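Local coordinates for protein isocitrate dehydrogenase [NAD] subunit 2, mitochondrial (PDB 3BLX) that catalyses the NAD-dependent oxidation and decarboxylation of isocitrate to 2-oxoglutarate in the citric acid cycle, and also binds mitochondrial mRNA leaders, at residues B[101-104]-B[105-109]; B[285-288]-B[289-292]. All blocks are in the same frame, centred on the assembly; numbering follows the deposited sequence.

Interaction 1: B[101-104]-B[105-109]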
ATOM      1  N   LEU B 101      13.974  38.164  -1.904  1.00 70.25           N
ATOM      2  CA  LEU B 101      15.255  37.488  -1.785  1.00 78.79           C
ATOM      3  C   LEU B 101      16.210  37.853  -2.932  1.00 74.36           C
ATOM      4  O   LEU B 101      17.414  37.998  -2.713  1.00 75.68           O
ATOM      5  CB  LEU B 101      15.067  35.971  -1.647  1.00 79.59           C
ATOM      6  CG  LEU B 101      16.234  35.126  -1.115  1.00 83.26           C
ATOM      7  CD1 LEU B 101      17.078  34.567  -2.250  1.00 76.58           C
ATOM      8  CD2 LEU B 101      17.095  35.898  -0.103  1.00 81.87           C
ATOM      9  N   THR B 102      15.687  38.021  -4.145  1.00 58.54           N
ATOM     10  CA  THR B 102      16.544  38.387  -5.276  1.00 68.58           C
ATOM     11  C   THR B 102      16.919  39.849  -5.217  1.00 63.94           C
ATOM     12  O   THR B 102      17.990  40.252  -5.665  1.00 65.31           O
ATOM     13  CB  THR B 102      15.904  38.107  -6.658  1.00 64.75           C
ATOM     14  OG1 THR B 102      14.532  37.766  -6.491  1.00 65.87           O
ATOM     15  CG2 THR B 102      16.594  36.953  -7.333  1.00 84.99           C
ATOM     16  N   LEU B 103      16.018  40.647  -4.669  1.00 64.97           N
ATOM     17  CA  LEU B 103      16.296  42.057  -4.457  1.00 53.65           C
ATOM     18  C   LEU B 103      17.550  42.224  -3.594  1.00 56.57           C
ATOM     19  O   LEU B 103      18.446  42.965  -3.951  1.00 51.41           O
ATOM     20  CB  LEU B 103      15.084  42.722  -3.806  1.00 54.57           C
ATOM     21  CG  LEU B 103      14.556  44.002  -4.442  1.00 50.98           C
ATOM     22  CD1 LEU B 103      14.681  43.939  -5.939  1.00 59.13           C
ATOM     23  CD2 LEU B 103      13.109  44.219  -4.045  1.00 48.89           C
ATOM     24  N   ARG B 104      17.624  41.507  -2.474  1.00 56.38           N
ATOM     25  CA  ARG B 104      18.780  41.585  -1.579  1.00 54.25           C
ATOM     26  C   ARG B 104      20.059  41.051  -2.211  1.00 54.50           C
ATOM     27  O   ARG B 104      21.142  41.566  -1.964  1.00 53.65           O
ATOM     28  CB  ARG B 104      18.511  40.843  -0.257  1.00 50.70           C
ATOM     29  CG  ARG B 104      17.200  41.259   0.410  1.00 81.76           C
ATOM     30  CD  ARG B 104      17.102  40.862   1.877  1.00 71.56           C
ATOM     31  NE  ARG B 104      15.731  40.511   2.220  1.00 79.28           N
ATOM     32  CZ  ARG B 104      15.294  39.253   2.281  1.00105.11           C
ATOM     33  NH1 ARG B 104      16.132  38.250   2.036  1.00 91.60           N
ATOM     34  NH2 ARG B 104      14.026  38.997   2.594  1.00109.73           N
ATOM     35  N   LYS B 105      19.930  40.004  -3.021  1.00 56.68           N
ATOM     36  CA  LYS B 105      21.097  39.388  -3.634  1.00 62.81           C
ATOM     37  C   LYS B 105      21.727  40.284  -4.699  1.00 65.33           C
ATOM     38  O   LYS B 105      22.953  40.437  -4.733  1.00 48.91           O
ATOM     39  CB  LYS B 105      20.772  38.001  -4.199  1.00 63.50           C
ATOM     40  CG  LYS B 105      21.284  36.852  -3.344  1.00 65.13           C
ATOM     41  CD  LYS B 105      21.251  35.525  -4.076  1.00 72.99           C
ATOM     42  CE  LYS B 105      21.887  34.434  -3.231  1.00 91.36           C
ATOM     43  NZ  LYS B 105      21.547  33.083  -3.747  1.00 99.35           N
ATOM     44  N   THR B 106      20.900  40.890  -5.550  1.00 52.13           N
ATOM     45  CA  THR B 106      21.428  41.717  -6.630  1.00 54.35           C
ATOM     46  C   THR B 106      22.077  43.026  -6.157  1.00 54.93           C
ATOM     47  O   THR B 106      23.061  43.459  -6.743  1.00 67.31           O
ATOM     48  CB  THR B 106      20.397  42.000  -7.765  1.00 55.65           C
ATOM     49  OG1 THR B 106      19.680  43.202  -7.493  1.00 56.40           O
ATOM     50  CG2 THR B 106      19.412  40.848  -7.953  1.00 41.64           C
ATOM     51  N   PHE B 107      21.562  43.633  -5.089  1.00 53.48           N
ATOM     52  CA  PHE B 107      22.099  44.913  -4.596  1.00 49.43           C
ATOM     53  C   PHE B 107      23.068  44.817  -3.431  1.00 47.13           C
ATOM     54  O   PHE B 107      23.494  45.843  -2.901  1.00 41.26           O
ATOM     55  CB  PHE B 107      20.972  45.881  -4.240  1.00 50.91           C
ATOM     56  CG  PHE B 107      20.087  46.192  -5.394  1.00 56.26           C
ATOM     57  CD1 PHE B 107      18.754  45.841  -5.373  1.00 59.74           C
ATOM     58  CD2 PHE B 107      20.605  46.792  -6.531  1.00 62.51           C
ATOM     59  CE1 PHE B 107      17.937  46.094  -6.465  1.00 69.42           C
ATOM     60  CE2 PHE B 107      19.797  47.057  -7.621  1.00 65.77           C
ATOM     61  CZ  PHE B 107      18.460  46.704  -7.591  1.00 62.31           C
ATOM     62  N   GLY B 108      23.413  43.592  -3.046  1.00 43.47           N
ATOM     63  CA  GLY B 108      24.381  43.355  -1.997  1.00 38.83           C
ATOM     64  C   GLY B 108      23.912  43.810  -0.632  1.00 50.13           C
ATOM     65  O   GLY B 108      24.723  44.306   0.165  1.00 52.24           O
ATOM     66  N   LEU B 109      22.612  43.649  -0.365  1.00 35.38           N
ATOM     67  CA  LEU B 109      22.028  44.034   0.919  1.00 47.99           C
ATOM     68  C   LEU B 109      22.289  42.979   1.985  1.00 44.19           C
ATOM     69  O   LEU B 109      21.828  41.855   1.869  1.00 53.39           O
ATOM     70  CB  LEU B 109      20.529  44.265   0.779  1.00 36.68           C
ATOM     71  CG  LEU B 109      20.118  45.124  -0.408  1.00 49.15           C
ATOM     72  CD1 LEU B 109      18.617  45.284  -0.428  1.00 39.20           C
ATOM     73  CD2 LEU B 109      20.805  46.485  -0.389  1.00 46.00           C
TER

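Interaction 2: B[285-288]-B[289-292]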
ATOM      1  N   PRO B 285      -4.761  44.126  -0.953  1.00 93.44           N
ATOM      2  CA  PRO B 285      -5.469  44.518  -2.178  1.00 94.66           C
ATOM      3  C   PRO B 285      -6.950  44.818  -1.929  1.00 87.62           C
ATOM      4  O   PRO B 285      -7.544  45.686  -2.562  1.00 59.85           O
ATOM      5  CB  PRO B 285      -5.314  43.282  -3.078  1.00 83.82           C
ATOM      6  CG  PRO B 285      -4.241  42.451  -2.446  1.00 85.71           C
ATOM      7  CD  PRO B 285      -4.353  42.711  -0.987  1.00 86.95           C
ATOM      8  N   ASP B 286      -7.538  44.099  -0.991  1.00 80.40           N
ATOM      9  CA  ASP B 286      -8.954  44.215  -0.715  1.00 82.73           C
ATOM     10  C   ASP B 286      -9.317  45.557  -0.057  1.00 94.09           C
ATOM     11  O   ASP B 286     -10.484  45.807   0.247  1.00100.35           O
ATOM     12  CB  ASP B 286      -9.383  43.015   0.134  1.00 98.80           C
ATOM     13  CG  ASP B 286      -8.189  42.310   0.815  1.00118.79           C
ATOM     14  OD1 ASP B 286      -7.330  42.999   1.432  1.00 97.20           O
ATOM     15  OD2 ASP B 286      -8.119  41.056   0.739  1.00 98.52           O
ATOM     16  N   ILE B 287      -8.318  46.422   0.153  1.00 86.27           N
ATOM     17  CA  ILE B 287      -8.547  47.768   0.686  1.00 67.10           C
ATOM     18  C   ILE B 287      -7.929  48.816  -0.236  1.00 73.42           C
ATOM     19  O   ILE B 287      -7.882  50.009   0.071  1.00 63.62           O
ATOM     20  CB  ILE B 287      -8.015  47.942   2.135  1.00 76.08           C
ATOM     21  CG1 ILE B 287      -8.769  49.062   2.818  1.00 84.00           C
ATOM     22  CG2 ILE B 287      -6.521  48.256   2.179  1.00 69.23           C
ATOM     23  CD1 ILE B 287     -10.257  48.944   2.630  1.00101.13           C
ATOM     24  N   ALA B 288      -7.461  48.361  -1.388  1.00 86.66           N
ATOM     25  CA  ALA B 288      -6.878  49.263  -2.374  1.00 69.97           C
ATOM     26  C   ALA B 288      -7.946  50.070  -3.108  1.00 87.24           C
ATOM     27  O   ALA B 288      -9.063  49.589  -3.348  1.00 76.62           O
ATOM     28  CB  ALA B 288      -6.032  48.500  -3.355  1.00 66.80           C
ATOM     29  N   GLY B 289      -7.585  51.303  -3.455  1.00 88.46           N
ATOM     30  CA  GLY B 289      -8.480  52.222  -4.131  1.00 75.89           C
ATOM     31  C   GLY B 289      -9.439  52.927  -3.198  1.00 77.07           C
ATOM     32  O   GLY B 289      -9.755  54.091  -3.415  1.00 65.24           O
ATOM     33  N   GLN B 290      -9.893  52.216  -2.164  1.00 80.55           N
ATOM     34  CA  GLN B 290     -10.896  52.728  -1.228  1.00 73.39           C
ATOM     35  C   GLN B 290     -10.383  53.873  -0.322  1.00 81.09           C
ATOM     36  O   GLN B 290     -11.132  54.406   0.494  1.00 63.03           O
ATOM     37  CB  GLN B 290     -11.503  51.584  -0.396  1.00 73.03           C
ATOM     38  CG  GLN B 290     -11.887  50.343  -1.199  1.00 69.95           C
ATOM     39  CD  GLN B 290     -12.546  49.270  -0.343  1.00 88.49           C
ATOM     40  OE1 GLN B 290     -12.985  49.534   0.779  1.00 84.85           O
ATOM     41  NE2 GLN B 290     -12.623  48.053  -0.874  1.00 99.83           N
ATOM     42  N   ASP B 291      -9.110  54.240  -0.480  1.00 87.42           N
ATOM     43  CA  ASP B 291      -8.498  55.337   0.276  1.00 68.41           C
ATOM     44  C   ASP B 291      -8.396  55.104   1.793  1.00 82.51           C
ATOM     45  O   ASP B 291      -8.420  56.050   2.580  1.00 68.25           O
ATOM     46  CB  ASP B 291      -9.253  56.639   0.012  1.00 74.39           C
ATOM     47  CG  ASP B 291      -8.329  57.846  -0.062  1.00 99.08           C
ATOM     48  OD1 ASP B 291      -8.502  58.786   0.744  1.00 75.41           O
ATOM     49  OD2 ASP B 291      -7.420  57.846  -0.928  1.00107.97           O
ATOM     50  N   LYS B 292      -8.271  53.851   2.209  1.00 80.84           N
ATOM     51  CA  LYS B 292      -8.221  53.548   3.624  1.00 77.19           C
ATOM     52  C   LYS B 292      -6.796  53.229   4.100  1.00 81.18           C
ATOM     53  O   LYS B 292      -6.580  53.005   5.289  1.00 70.55           O
ATOM     54  CB  LYS B 292      -9.176  52.400   3.956  1.00 64.92           C
ATOM     55  CG  LYS B 292     -10.631  52.633   3.575  1.00 63.28           C
ATOM     56  CD  LYS B 292     -11.535  51.588   4.246  1.00 81.61           C
ATOM     57  CE  LYS B 292     -12.891  51.448   3.567  1.00 73.06           C
ATOM     58  NZ  LYS B 292     -13.679  50.289   4.114  1.00 69.96           N
TER

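Interaction 1: B[101-104]-B[105-109]
Arg104 and Leu109 meet where helix 99-107 ends in a Schellman motif and the chain turns into strand 109-117 of the central sheet. Gly108, with positive phi (67°), swings the backbone round so that Leu109 N reaches back to Arg104 O; this bond, 3.0 Å long, closes the Schellman motif. The leucine side chain folds against the same residue: its CG is anti to the carbonyl carbon (chi1 -47°), which lays CD1 beside Arg104 CA at 3.9 Å. Asn269 of strand 266-271 touches both residues. The arginine chain is bent at chi3 and its end leads away from the helix turn; it touches Tyr142 and Asn137, consistent with the substrate-binding role inferred for this arginine from related enzymes.

The other well-packed part is the buried pair Leu103 and Phe107, one helical turn apart. They lie side by side and point the same way, with Leu103 CD1 3.9 Å from Phe107 CE1 and Ile69 also against the leucine. The backbone bond between the same two residues, from Phe107 N to Leu103 O, is weak at 3.4 Å, whereas Lys105 N binds Leu101 O at 3.2 Å. With the ring cut back to an alanine, Leu103 CD1 would probably lose its neighbour, and a gap would be likely on the buried side of the last helical turn.

The solvent side is looser. Lys105 rests the start of its chain, CB and more distantly CG, by Leu101 O, and beyond CG it runs out extended. Exposed Thr106 sits at the border between the two sides: its OG1 stands over the centre of the Phe107 ring, 3.4 Å above the plane.

Interaction 2: B[285-288]-B[289-292]
Asp286 meets Gln290 through its backbone: the amide nitrogen Gln290 NE2 comes to 3.3 Å from Asp286 O, but at an angle too poor for a hydrogen bond. The aspartate CB points away from 289-292. The residue belongs to the short 3-10 segment 285-287, closed by a hydrogen bond of 2.9 Å from Ala288 N to Pro285 O.

Ile287 carries most of the side-chain contact. Its CG1 branch stands opposite the backbone nitrogen (chi1 -156°), which sends CD1 out across two longer chains that it crosses at about a right angle. Gln290 CD lies 3.8 Å from Ile287 CD1, with the amide oxygen turned to the same methyl. Lys292, extended beyond CG, runs its methylenes past the isoleucine: Lys292 CB approaches Ile287 CG1 at 3.6 Å, and Lys292 CD is close to Ile287 CD1. Against the exposed Lys292 the contact is thus mainly one of aliphatic carbons, from CB to CE.

Ala288 contributes mainly backbone. With Gly289 it forms the two central residues of a turn close to type II, in which Gly289 takes the positive phi (81°) that suits a glycine. Glu35 OE2 accepts a hydrogen bond from Gly289 N, while Asp291, its CB pointing away from segment 285-288, is held by Ser344 through OD1. Asp291 OD2 also lies near Glu35 OE1, a closeness of like charges that might favour a proton on one of them.

A 3-10 turn followed by a glycine-containing type II-like turn thus shapes this surface loop, which leads from strand 275-279 to helix 296-309 in the isocitrate/isopropylmalate dehydrogenase fold.

How the interactions relate
The two contacts are separate local elements of one chain, in series along the sequence and not touching: their centres are 29 Å apart and their nearest atoms about 18 Å. Interaction 1 lies nearer the middle of the subunit, about 14 Å from its centre, and borders the probable active site, for the Arg104 side chain comes within about 3 Å of that of Tyr142 and about 5 Å of that of Arg135. Interaction 2 is a surface loop about 24 Å from the chain centre, away from the annotated sites. Neither is touched by another chain of the octamer, so both are formed within the subunit itself.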